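Local coordinates for Lmo2125 protein (Listeria monocytogenes serovar 1/2a, PDB 5TU0) that binds maltose and probably hands it to a membrane transporter, as an extracellular lipoprotein of the bacterial solute-binding protein 1 family, at residues 9-13 and 287-291; 79-84 and 277-281; 117-122 and 326-330; 161-165 and 351-355; 196-200 and 369-373. The protein carries 2 engineered substitutions. All coordinates share one frame. Residues are numbered along the deposited sequence.

How the contacts relate
Contacts 1 and 2 lie together, centres about 13 Å apart. They share the strand 272-278 to helix 285-295 unit, and A288 packs on V278. Both are buried, but contact 1 is purely apolar while contact 2 is stitched by backbone and side-chain hydrogen bonds. Contacts 4 and 5 form a second pair, also about 13 Å apart between centres, on the successive helices 348-363 and 369-387. Contact 4 is buried, aromatic and next to the sugar; contact 5 is partly buried and aliphatic. Contact 3 is partly buried and has the one salt bridge among the five. Its strand 105-121 neighbours strand 272-278 of contact 2.

Contact 1: 9-13 and 287-291; sequences KTLTV and VAQKW
Strand 10-13 crosses helix 287-291 at -53°, with axes 9.5 Å apart at closest approach. This is a helix packed on the face of a parallel beta layer, as in the alpha/beta lobes of periplasmic-type binding proteins. The strand is extended, and L11 and V13 point toward the helix while T10 points away. The register is set by L11 opposite A288, CA to CA 7.0 Å.

L11 is the main bump. With chi1 t and chi2 p its two methyls fill a hollow made by V287, A288 and W291, one turn of helix closed by the bond from W291 N to V287 O. L11 CD1 lies 4.1 Å from V287 CG1 and 4.1 Å from A288 CB; L11 CD2 lies 3.7 Å from W291 CB. The small side chain of A288 leaves room for the leucine. W291, chi1 t and chi2 -96°, lays its indole beside the strand, and V13 CG2 sits over one ring face, 4.2 Å from W291 CE2. At the outer end the aliphatic part of K9 closes over V287, K9 CD to V287 CG2 3.5 Å; this lysine is poorly ordered.

Around the contact, the backbone of strand 10-15 pairs with strand 37-42. F30 of helix 17-34 and W276 of strand 272-278 meet W291 edge-to-face, and V64 of strand 64-68 touches V13, A288 and W291.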
# COMPACT_ATOMS: atom_id res chain seq x y z
N LYS A 9 -6.90 22.33 28.95
CA LYS A 9 -6.15 22.02 27.70
C LYS A 9 -6.91 21.65 26.41
O LYS A 9 -8.06 21.25 26.42
CB LYS A 9 -5.11 20.95 28.01
CG LYS A 9 -5.71 19.64 28.50
CD LYS A 9 -4.70 18.69 29.12
CE LYS A 9 -4.25 19.14 30.49
NZ LYS A 9 -3.34 18.14 31.11
N THR A 10 -6.21 21.80 25.28
CA THR A 10 -6.79 21.55 23.96
C THR A 10 -5.81 20.79 23.04
O THR A 10 -4.59 20.84 23.23
CB THR A 10 -7.27 22.89 23.33
OG1 THR A 10 -7.90 22.65 22.05
CG2 THR A 10 -6.12 23.88 23.18
N LEU A 11 -6.37 20.08 22.05
CA LEU A 11 -5.61 19.24 21.11
C LEU A 11 -6.13 19.46 19.69
O LEU A 11 -7.34 19.37 19.45
CB LEU A 11 -5.80 17.77 21.48
CG LEU A 11 -5.00 16.76 20.64
CD1 LEU A 11 -3.55 16.75 21.10
CD2 LEU A 11 -5.61 15.37 20.74
N THR A 12 -5.24 19.75 18.74
CA THR A 12 -5.66 19.95 17.36
C THR A 12 -5.38 18.70 16.52
O THR A 12 -4.22 18.26 16.38
CB THR A 12 -5.02 21.20 16.74
OG1 THR A 12 -5.42 22.35 17.51
CG2 THR A 12 -5.48 21.40 15.32
N VAL A 13 -6.45 18.16 15.93
CA VAL A 13 -6.39 16.93 15.16
C VAL A 13 -6.68 17.29 13.72
O VAL A 13 -7.74 17.84 13.44
CB VAL A 13 -7.45 15.92 15.66
CG1 VAL A 13 -7.49 14.65 14.80
CG2 VAL A 13 -7.20 15.59 17.12
N VAL A 287 -1.15 14.73 25.93
CA VAL A 287 -2.53 14.53 25.45
C VAL A 287 -2.53 13.86 24.07
O VAL A 287 -3.39 13.02 23.80
CB VAL A 287 -3.35 15.83 25.44
CG1 VAL A 287 -4.74 15.57 24.88
CG2 VAL A 287 -3.47 16.38 26.85
N ALA A 288 -1.57 14.24 23.21
CA ALA A 288 -1.44 13.62 21.88
C ALA A 288 -1.18 12.10 21.99
O ALA A 288 -1.75 11.30 21.20
CB ALA A 288 -0.30 14.27 21.11
N GLN A 289 -0.34 11.71 22.94
CA GLN A 289 -0.04 10.28 23.18
C GLN A 289 -1.33 9.55 23.58
O GLN A 289 -1.62 8.45 23.09
CB GLN A 289 1.02 10.10 24.27
CG GLN A 289 1.29 8.64 24.63
CD GLN A 289 1.95 7.87 23.50
OE1 GLN A 289 3.08 8.18 23.11
NE2 GLN A 289 1.26 6.84 22.98
N LYS A 290 -2.10 10.19 24.46
CA LYS A 290 -3.37 9.64 24.89
C LYS A 290 -4.31 9.49 23.68
O LYS A 290 -4.99 8.50 23.56
CB LYS A 290 -3.99 10.46 26.01
CG LYS A 290 -3.20 10.38 27.32
CD LYS A 290 -3.81 11.28 28.37
CE LYS A 290 -3.14 11.17 29.74
NZ LYS A 290 -1.73 11.65 29.72
N TRP A 291 -4.29 10.46 22.77
CA TRP A 291 -5.12 10.38 21.54
C TRP A 291 -4.74 9.18 20.68
O TRP A 291 -5.62 8.48 20.20
CB TRP A 291 -5.03 11.67 20.71
CG TRP A 291 -5.81 11.57 19.43
CD1 TRP A 291 -5.32 11.25 18.20
CD2 TRP A 291 -7.22 11.74 19.27
NE1 TRP A 291 -6.34 11.22 17.27
CE2 TRP A 291 -7.52 11.51 17.91
CE3 TRP A 291 -8.26 12.05 20.15
CZ2 TRP A 291 -8.81 11.61 17.41
CZ3 TRP A 291 -9.56 12.15 19.64
CH2 TRP A 291 -9.82 11.93 18.28

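Contact 2: 79-84 and 277-281; sequences GHLAEV and VVSNY
A single antiparallel beta bridge, L81 with S279 (CA to CA 4.7 Å), joins the loop after helix 69-77 to residues 277-281, which continue from strand 272-278. The segments run 126° apart. G79 ends the helix in a Schellman motif at phi 87°.

Backbone hydrogen bonds flank the bridge: N280 N to H80 O 2.9 Å and A82 N to V278 O 2.8 Å. L81 CA also makes a CA-H...O contact of 3.3 Å to V278 O. Water 1 bridges A82 O and V278 N, 2.8 Å from each, accepting from V278 N.

Apolar contacts are L81 CD2 to V277 CG2 3.7 Å, A82 CB to V278 CG1 4.0 Å and V84 CG1 to V278 CG2 3.7 Å. V84 and V278 also pack on helix 285-295, in a lobe of the periplasmic-binding-protein type.

Side-chain bonds hold the outer end. N280 ND2 (chi1 t) donates to G79 O at 3.0 Å, and N280 OD1 accepts from K285 NZ. An ST turn, Y281 N to S279 OG 3.1 Å, shapes the corner. With both chi1 m, Y281 OH and H80 ND1 share a 2.8 Å hydrogen bond in which either may donate.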
# COMPACT_ATOMS: atom_id res chain seq x y z
N GLY A 79 13.17 14.86 12.05
CA GLY A 79 12.85 15.63 13.25
C GLY A 79 11.47 16.26 13.31
O GLY A 79 11.20 17.05 14.22
N HIS A 80 10.58 15.90 12.39
CA HIS A 80 9.23 16.51 12.36
C HIS A 80 8.17 15.78 13.19
O HIS A 80 7.13 16.36 13.52
CB HIS A 80 8.76 16.64 10.90
CG HIS A 80 9.73 17.36 10.02
ND1 HIS A 80 10.18 18.64 10.29
CD2 HIS A 80 10.31 17.00 8.85
CE1 HIS A 80 11.01 19.02 9.33
NE2 HIS A 80 11.10 18.05 8.45
N LEU A 81 8.40 14.50 13.51
CA LEU A 81 7.46 13.72 14.32
C LEU A 81 8.06 13.34 15.66
O LEU A 81 9.24 13.05 15.75
CB LEU A 81 7.06 12.43 13.60
CG LEU A 81 6.44 12.61 12.21
CD1 LEU A 81 6.13 11.26 11.60
CD2 LEU A 81 5.20 13.47 12.29
N ALA A 82 7.24 13.31 16.69
CA ALA A 82 7.68 12.90 18.02
C ALA A 82 7.76 11.38 18.12
O ALA A 82 6.97 10.69 17.49
CB ALA A 82 6.67 13.40 19.06
N GLU A 83 8.67 10.86 18.93
CA GLU A 83 8.69 9.43 19.24
C GLU A 83 7.47 9.18 20.12
O GLU A 83 7.18 9.99 21.00
CB GLU A 83 9.94 9.01 20.00
CG GLU A 83 11.21 9.14 19.21
CD GLU A 83 12.43 8.71 20.01
OE1 GLU A 83 12.38 7.66 20.69
OE2 GLU A 83 13.44 9.44 19.94
N VAL A 84 6.76 8.09 19.86
CA VAL A 84 5.53 7.76 20.60
C VAL A 84 5.54 6.32 21.04
O VAL A 84 6.36 5.50 20.56
CB VAL A 84 4.26 8.00 19.74
CG1 VAL A 84 4.09 9.48 19.46
CG2 VAL A 84 4.33 7.21 18.42
N VAL A 277 0.25 10.08 13.76
CA VAL A 277 1.54 10.62 14.15
C VAL A 277 1.36 11.89 14.96
O VAL A 277 0.30 12.52 14.90
CB VAL A 277 2.42 10.89 12.92
CG1 VAL A 277 2.60 9.61 12.12
CG2 VAL A 277 1.86 12.00 12.02
N VAL A 278 2.39 12.24 15.74
CA VAL A 278 2.39 13.42 16.62
C VAL A 278 3.45 14.40 16.16
O VAL A 278 4.61 14.01 15.95
CB VAL A 278 2.67 13.04 18.08
CG1 VAL A 278 2.74 14.28 18.97
CG2 VAL A 278 1.63 12.06 18.58
N SER A 279 3.07 15.66 15.99
CA SER A 279 4.02 16.70 15.63
C SER A 279 5.11 16.82 16.69
O SER A 279 4.82 16.87 17.88
CB SER A 279 3.29 18.04 15.51
OG SER A 279 4.19 19.11 15.37
N ASN A 280 6.38 16.86 16.27
CA ASN A 280 7.49 17.00 17.22
C ASN A 280 7.52 18.42 17.79
O ASN A 280 8.21 18.67 18.77
CB ASN A 280 8.83 16.68 16.56
CG ASN A 280 9.91 16.28 17.56
OD1 ASN A 280 9.63 15.86 18.69
ND2 ASN A 280 11.16 16.35 17.12
N TYR A 281 6.75 19.34 17.18
CA TYR A 281 6.66 20.73 17.61
C TYR A 281 5.49 20.96 18.56
O TYR A 281 5.30 22.06 19.06
CB TYR A 281 6.50 21.64 16.39
CG TYR A 281 7.51 21.36 15.27
CD1 TYR A 281 8.75 21.99 15.25
CD2 TYR A 281 7.21 20.48 14.24
CE1 TYR A 281 9.67 21.74 14.25
CE2 TYR A 281 8.12 20.22 13.22
CZ TYR A 281 9.35 20.85 13.24
OH TYR A 281 10.25 20.59 12.24
O HOH W 1 4.71 10.63 15.80

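Contact 3: 117-122 and 326-330; sequences VLYYNK and DELTN
Residues 117-121 are the end of the long strand 105-121, and the chain leaves extended geometry at K122. Opposite stands the first turn of helix 327-336. D326 is its N-cap: OD2 accepts a weak bond from T329 N at 3.3 Å, and N330 N to D326 O (2.9 Å) closes the turn. V117 and L328 have the nearest CA atoms, 8.0 Å apart, so side chains alone bridge the gap.

V117 points toward the helix with chi1 m and sets CG2 4.0 Å from L328 CD1. Y119 starts sideways, but chi1 m carries its ring to the same leucine, with OH 3.7 Å and CZ 4.3 Å from L328 CD1. L328 (chi1 t, chi2 p) reaches both residues with one methyl. The Y119 hydroxyl is hydrogen-bonded to G239 O, and its ring meets Y246 edge-to-face. Y120, chi1 p, turns its ring the other way and brings OH within 4.4 Å of E327 OE1. K122 is m at chi1 and extended beyond, and its NZ forms a salt bridge with E327 OE2 at 2.7 Å.

The contact sets helix 327-336 against the mixed sheet of an alpha/beta lobe, as in periplasmic-type binding proteins; V255 of strand 253-256 touches V117, Y119 and L328. E327 OE1 accepts from V255 N. The carboxylate therefore has a partner on each oxygen, tying helix, K122 and sheet together beside an apolar patch.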
# COMPACT_ATOMS: atom_id res chain seq x y z
N VAL A 117 -5.06 -6.50 -4.17
CA VAL A 117 -5.98 -7.62 -4.16
C VAL A 117 -6.36 -7.94 -5.61
O VAL A 117 -5.94 -7.24 -6.54
CB VAL A 117 -7.27 -7.29 -3.34
CG1 VAL A 117 -6.92 -7.02 -1.87
CG2 VAL A 117 -8.02 -6.09 -3.91
N LEU A 118 -7.14 -9.00 -5.79
CA LEU A 118 -7.64 -9.36 -7.12
C LEU A 118 -9.13 -9.00 -7.21
O LEU A 118 -9.96 -9.54 -6.45
CB LEU A 118 -7.49 -10.86 -7.38
CG LEU A 118 -7.95 -11.30 -8.77
CD1 LEU A 118 -6.87 -10.97 -9.80
CD2 LEU A 118 -8.29 -12.78 -8.83
N TYR A 119 -9.46 -8.07 -8.10
CA TYR A 119 -10.86 -7.74 -8.38
C TYR A 119 -11.28 -8.61 -9.54
O TYR A 119 -10.47 -8.84 -10.44
CB TYR A 119 -11.03 -6.30 -8.83
CG TYR A 119 -10.89 -5.29 -7.74
CD1 TYR A 119 -11.95 -5.00 -6.90
CD2 TYR A 119 -9.70 -4.57 -7.58
CE1 TYR A 119 -11.84 -4.06 -5.90
CE2 TYR A 119 -9.58 -3.61 -6.60
CZ TYR A 119 -10.65 -3.37 -5.75
OH TYR A 119 -10.54 -2.44 -4.76
N TYR A 120 -12.51 -9.11 -9.52
CA TYR A 120 -13.02 -9.90 -10.67
C TYR A 120 -14.48 -9.57 -10.88
O TYR A 120 -15.18 -9.07 -9.97
CB TYR A 120 -12.79 -11.42 -10.51
CG TYR A 120 -13.66 -12.10 -9.48
CD1 TYR A 120 -13.36 -12.01 -8.13
CD2 TYR A 120 -14.78 -12.84 -9.87
CE1 TYR A 120 -14.17 -12.63 -7.19
CE2 TYR A 120 -15.59 -13.46 -8.92
CZ TYR A 120 -15.27 -13.35 -7.59
OH TYR A 120 -16.06 -13.96 -6.65
N ASN A 121 -14.95 -9.84 -12.08
CA ASN A 121 -16.31 -9.55 -12.46
C ASN A 121 -17.16 -10.82 -12.33
O ASN A 121 -16.97 -11.78 -13.10
CB ASN A 121 -16.32 -9.03 -13.89
CG ASN A 121 -17.66 -8.43 -14.28
OD1 ASN A 121 -18.71 -8.83 -13.76
ND2 ASN A 121 -17.62 -7.49 -15.21
N LYS A 122 -18.10 -10.81 -11.37
CA LYS A 122 -18.98 -11.95 -11.13
C LYS A 122 -19.93 -12.25 -12.29
O LYS A 122 -20.48 -13.35 -12.37
CB LYS A 122 -19.77 -11.78 -9.82
CG LYS A 122 -18.91 -11.61 -8.57
CD LYS A 122 -19.79 -11.67 -7.33
CE LYS A 122 -18.99 -11.52 -6.07
NZ LYS A 122 -19.90 -11.58 -4.90
N ASP A 326 -17.36 -8.88 4.21
CA ASP A 326 -17.30 -8.00 3.04
C ASP A 326 -16.12 -8.50 2.21
O ASP A 326 -15.01 -8.70 2.74
CB ASP A 326 -17.05 -6.55 3.44
CG ASP A 326 -16.82 -5.66 2.24
OD1 ASP A 326 -17.67 -5.68 1.33
OD2 ASP A 326 -15.79 -4.96 2.20
N GLU A 327 -16.32 -8.68 0.91
CA GLU A 327 -15.27 -9.25 0.08
C GLU A 327 -13.97 -8.46 0.04
O GLU A 327 -12.91 -9.06 0.14
CB GLU A 327 -15.77 -9.55 -1.32
CG GLU A 327 -16.91 -10.54 -1.30
CD GLU A 327 -17.26 -11.09 -2.66
OE1 GLU A 327 -16.55 -10.77 -3.63
OE2 GLU A 327 -18.24 -11.85 -2.75
N LEU A 328 -14.04 -7.14 -0.11
CA LEU A 328 -12.82 -6.33 -0.19
C LEU A 328 -12.03 -6.44 1.11
O LEU A 328 -10.81 -6.64 1.11
CB LEU A 328 -13.13 -4.87 -0.51
CG LEU A 328 -11.90 -3.94 -0.56
CD1 LEU A 328 -10.89 -4.42 -1.60
CD2 LEU A 328 -12.32 -2.50 -0.79
N THR A 329 -12.75 -6.33 2.22
CA THR A 329 -12.16 -6.44 3.54
C THR A 329 -11.50 -7.80 3.75
O THR A 329 -10.37 -7.85 4.23
CB THR A 329 -13.21 -6.23 4.64
OG1 THR A 329 -13.88 -4.98 4.41
CG2 THR A 329 -12.56 -6.24 6.02
N ASN A 330 -12.19 -8.88 3.37
CA ASN A 330 -11.65 -10.24 3.51
C ASN A 330 -10.39 -10.42 2.66
O ASN A 330 -9.40 -10.99 3.14
CB ASN A 330 -12.68 -11.31 3.09
CG ASN A 330 -13.84 -11.45 4.07
OD1 ASN A 330 -13.80 -10.95 5.20
ND2 ASN A 330 -14.87 -12.14 3.64

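Contact 4: 161-165 and 351-355; sequences TDFYF and VWTGA. With GLC (alpha-D-glucopyranose), chain B.
The ring of F163 is held on two sides by one helix. A355 CB sits over its face, 3.8 Å from the ring centroid and 23° off the normal, a CH-pi contact. The edge of the same ring points at the face of W352 in an offset edge-to-face pair, with F163 and the six-membered ring of W352 5.9 Å apart between centroids and planes at 72°.

F163 is chi1 t and chi2 65° and points toward helix 348-363. F163 CA is 6.1 Å from A355 CA. The closest atoms are F163 CG to A355 CB 3.5 Å, F163 CD2 to W352 CZ3 3.7 Å and F163 CE2 to V351 CG1 3.8 Å. V351 and A355 lie one turn apart, joined by A355 N to V351 O at 2.8 Å. W352, chi1 m and chi2 110°, swings its indole across to the other segment.

D162 is the N-cap of helix 163-172, and its OD1 accepts from Y164 N at 2.9 Å. This helix start lines the sugar site of this periplasmic-binding-protein-type fold: Y164, a pocket residue with chi1 t, lays one ring face against the glucose, with Y164 CD1 3.9 Å from GLC C4. This is the aromatic platform familiar from sugar-binding proteins. W352 CH2 lies at the edge of the Y164 ring, and W352 CZ3 is 4.0 Å from Y164 N and 4.4 Å from Y164 CB.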
# COMPACT_ATOMS: atom_id res chain seq x y z
N THR A 161 4.20 -2.79 -15.44
CA THR A 161 5.25 -1.81 -15.76
C THR A 161 5.52 -0.94 -14.53
O THR A 161 6.56 -0.30 -14.43
CB THR A 161 4.89 -0.88 -16.93
OG1 THR A 161 3.60 -0.29 -16.71
CG2 THR A 161 4.88 -1.65 -18.23
N ASP A 162 4.55 -0.91 -13.61
CA ASP A 162 4.65 -0.13 -12.38
C ASP A 162 5.22 -1.05 -11.29
O ASP A 162 4.60 -2.04 -10.89
CB ASP A 162 3.25 0.39 -12.01
CG ASP A 162 3.25 1.38 -10.85
OD1 ASP A 162 4.07 1.25 -9.92
OD2 ASP A 162 2.38 2.27 -10.85
N PHE A 163 6.42 -0.73 -10.81
CA PHE A 163 7.07 -1.54 -9.78
C PHE A 163 6.23 -1.71 -8.53
O PHE A 163 6.33 -2.72 -7.86
CB PHE A 163 8.43 -0.96 -9.43
CG PHE A 163 9.18 -1.75 -8.43
CD1 PHE A 163 9.62 -3.03 -8.73
CD2 PHE A 163 9.53 -1.20 -7.20
CE1 PHE A 163 10.34 -3.77 -7.81
CE2 PHE A 163 10.25 -1.94 -6.27
CZ PHE A 163 10.65 -3.21 -6.59
N TYR A 164 5.39 -0.73 -8.20
CA TYR A 164 4.52 -0.90 -7.04
C TYR A 164 3.62 -2.14 -7.19
O TYR A 164 3.34 -2.85 -6.21
CB TYR A 164 3.68 0.36 -6.79
CG TYR A 164 2.82 0.23 -5.57
CD1 TYR A 164 3.33 0.47 -4.30
CD2 TYR A 164 1.50 -0.19 -5.68
CE1 TYR A 164 2.53 0.32 -3.18
CE2 TYR A 164 0.71 -0.34 -4.57
CZ TYR A 164 1.22 -0.08 -3.33
OH TYR A 164 0.41 -0.25 -2.24
N PHE A 165 3.16 -2.40 -8.41
CA PHE A 165 2.35 -3.56 -8.72
C PHE A 165 3.14 -4.85 -8.92
O PHE A 165 2.78 -5.90 -8.37
CB PHE A 165 1.49 -3.27 -9.97
CG PHE A 165 0.36 -2.33 -9.71
CD1 PHE A 165 0.58 -0.97 -9.63
CD2 PHE A 165 -0.93 -2.81 -9.55
CE1 PHE A 165 -0.47 -0.10 -9.37
CE2 PHE A 165 -1.99 -1.94 -9.30
CZ PHE A 165 -1.76 -0.59 -9.20
N VAL A 351 15.24 3.56 -5.60
CA VAL A 351 14.71 2.34 -6.20
C VAL A 351 13.73 2.60 -7.36
O VAL A 351 13.79 1.91 -8.37
CB VAL A 351 14.07 1.45 -5.12
CG1 VAL A 351 13.39 0.22 -5.73
CG2 VAL A 351 15.13 1.02 -4.12
N TRP A 352 12.88 3.61 -7.21
CA TRP A 352 11.80 3.88 -8.21
C TRP A 352 12.20 4.07 -9.67
O TRP A 352 11.71 3.34 -10.53
CB TRP A 352 10.92 5.04 -7.72
CG TRP A 352 10.32 4.74 -6.39
CD1 TRP A 352 10.64 5.32 -5.19
CD2 TRP A 352 9.35 3.72 -6.10
NE1 TRP A 352 9.90 4.75 -4.19
CE2 TRP A 352 9.11 3.76 -4.71
CE3 TRP A 352 8.64 2.79 -6.88
CZ2 TRP A 352 8.19 2.92 -4.08
CZ3 TRP A 352 7.73 1.94 -6.26
CH2 TRP A 352 7.51 2.01 -4.87
N THR A 353 13.11 5.00 -9.96
CA THR A 353 13.54 5.22 -11.34
C THR A 353 14.27 4.00 -11.91
O THR A 353 14.05 3.61 -13.07
CB THR A 353 14.38 6.49 -11.49
OG1 THR A 353 15.47 6.47 -10.56
CG2 THR A 353 13.53 7.71 -11.20
N GLY A 354 15.12 3.38 -11.09
CA GLY A 354 15.84 2.18 -11.51
C GLY A 354 14.90 1.00 -11.77
O GLY A 354 15.10 0.24 -12.75
N ALA A 355 13.89 0.84 -10.91
CA ALA A 355 12.93 -0.24 -11.06
C ALA A 355 12.05 -0.09 -12.33
O ALA A 355 11.63 -1.11 -12.90
CB ALA A 355 12.08 -0.41 -9.81
C1 GLC B . -0.76 3.78 -3.55
C2 GLC B . 0.20 3.68 -2.37
C3 GLC B . 1.47 4.50 -2.60
C4 GLC B . 2.10 4.11 -3.93
C5 GLC B . 1.09 4.29 -5.06
C6 GLC B . 1.69 3.90 -6.41
O2 GLC B . -0.45 4.13 -1.17
O3 GLC B . 2.39 4.29 -1.52
O4 GLC B . 3.27 4.89 -4.18
O5 GLC B . -0.07 3.48 -4.78
O6 GLC B . 0.66 3.73 -7.39

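Contact 5: 196-200 and 369-373; sequences VEGIT and PQPSA. Engineered in segment 369-373: P371 (natural residue Gln).
P369, V196 and I199 carry most of this helix-helix contact. Helix 196-200 and helix 369-373 cross at 119°, with axes 9.3 Å apart at closest approach. The nearest CA pairs are T200 with P369, 5.8 Å, and V196 with Q370, 5.9 Å.

P369 opens helix 369-387. It points its CA-to-CB bond toward the other helix, and the ring wedges among V196, I199 and T200. P369 CB lies 4.0 Å from V196 CG1, 3.8 Å from I199 CG2 and 3.5 Å from T200 OG1. V196, chi1 t, points toward the second helix, and V196 CG2 is 4.1 Å from A373 CB and 3.6 Å from Q370 OE1. I199, chi1 m and chi2 t, places its CD1 3.7 Å from A373 CB. A373 stands one turn beyond P369, linked by A373 N to P369 O at 3.1 Å, so V196 and I199 each touch both residues. P371 is an engineered residue, a glutamine in the natural protein, and lies out of reach of segment 196-200.

The contact joins helix 193-208 to the C-terminal helix. L358 and A362 of helix 348-363 also pack on I199.

T200 OG1 bonds back to V196 O at 2.7 Å, and Q370 NE2 to D374, each within its own helix. S372 OG bonds to L358 O of helix 348-363. Between the two segments the contact is van der Waals.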
# COMPACT_ATOMS: atom_id res chain seq x y z
N VAL A 196 14.70 -12.40 -11.02
CA VAL A 196 14.79 -12.64 -12.46
C VAL A 196 13.73 -13.65 -12.90
O VAL A 196 13.16 -13.49 -13.99
CB VAL A 196 16.23 -12.99 -12.89
CG1 VAL A 196 16.26 -13.38 -14.36
CG2 VAL A 196 17.13 -11.79 -12.63
N GLU A 197 13.43 -14.65 -12.07
CA GLU A 197 12.34 -15.57 -12.40
C GLU A 197 11.01 -14.81 -12.51
O GLU A 197 10.21 -15.07 -13.41
CB GLU A 197 12.18 -16.67 -11.36
CG GLU A 197 13.04 -17.90 -11.52
CD GLU A 197 12.79 -18.88 -10.38
OE1 GLU A 197 13.37 -18.69 -9.27
OE2 GLU A 197 12.00 -19.83 -10.58
N GLY A 198 10.81 -13.87 -11.60
CA GLY A 198 9.59 -13.05 -11.60
C GLY A 198 9.50 -12.17 -12.84
O GLY A 198 8.43 -12.07 -13.47
N ILE A 199 10.64 -11.54 -13.19
CA ILE A 199 10.70 -10.68 -14.34
C ILE A 199 10.40 -11.52 -15.60
O ILE A 199 9.65 -11.08 -16.46
CB ILE A 199 12.06 -9.96 -14.47
CG1 ILE A 199 12.31 -9.05 -13.25
CG2 ILE A 199 12.08 -9.12 -15.74
CD1 ILE A 199 13.72 -8.52 -13.18
N THR A 200 10.98 -12.72 -15.65
CA THR A 200 10.79 -13.64 -16.79
C THR A 200 9.31 -14.02 -16.93
O THR A 200 8.79 -14.02 -18.04
CB THR A 200 11.67 -14.90 -16.64
OG1 THR A 200 13.04 -14.51 -16.52
CG2 THR A 200 11.54 -15.84 -17.84
N PRO A 369 15.57 -10.64 -19.38
CA PRO A 369 15.35 -10.33 -17.97
C PRO A 369 16.60 -10.16 -17.08
O PRO A 369 16.63 -9.24 -16.24
CB PRO A 369 14.50 -11.52 -17.49
CG PRO A 369 13.70 -11.87 -18.70
CD PRO A 369 14.68 -11.73 -19.83
N GLN A 370 17.62 -11.00 -17.25
CA GLN A 370 18.85 -10.91 -16.43
C GLN A 370 19.60 -9.54 -16.57
O GLN A 370 19.83 -8.87 -15.55
CB GLN A 370 19.78 -12.11 -16.68
CG GLN A 370 20.99 -12.17 -15.75
CD GLN A 370 20.62 -12.56 -14.34
OE1 GLN A 370 19.91 -13.53 -14.13
NE2 GLN A 370 21.12 -11.83 -13.37
N PRO A 371 19.99 -9.14 -17.80
CA PRO A 371 20.66 -7.83 -17.95
C PRO A 371 19.74 -6.66 -17.64
O PRO A 371 20.22 -5.62 -17.21
CB PRO A 371 21.09 -7.80 -19.42
CG PRO A 371 20.28 -8.85 -20.09
CD PRO A 371 20.00 -9.90 -19.07
N SER A 372 18.45 -6.82 -17.87
CA SER A 372 17.50 -5.76 -17.54
C SER A 372 17.60 -5.46 -16.03
O SER A 372 17.66 -4.29 -15.62
CB SER A 372 16.09 -6.16 -17.91
OG SER A 372 15.17 -5.08 -17.70
N ALA A 373 17.62 -6.53 -15.24
CA ALA A 373 17.69 -6.42 -13.79
C ALA A 373 19.07 -5.98 -13.33
O ALA A 373 19.18 -5.12 -12.46
CB ALA A 373 17.31 -7.74 -13.15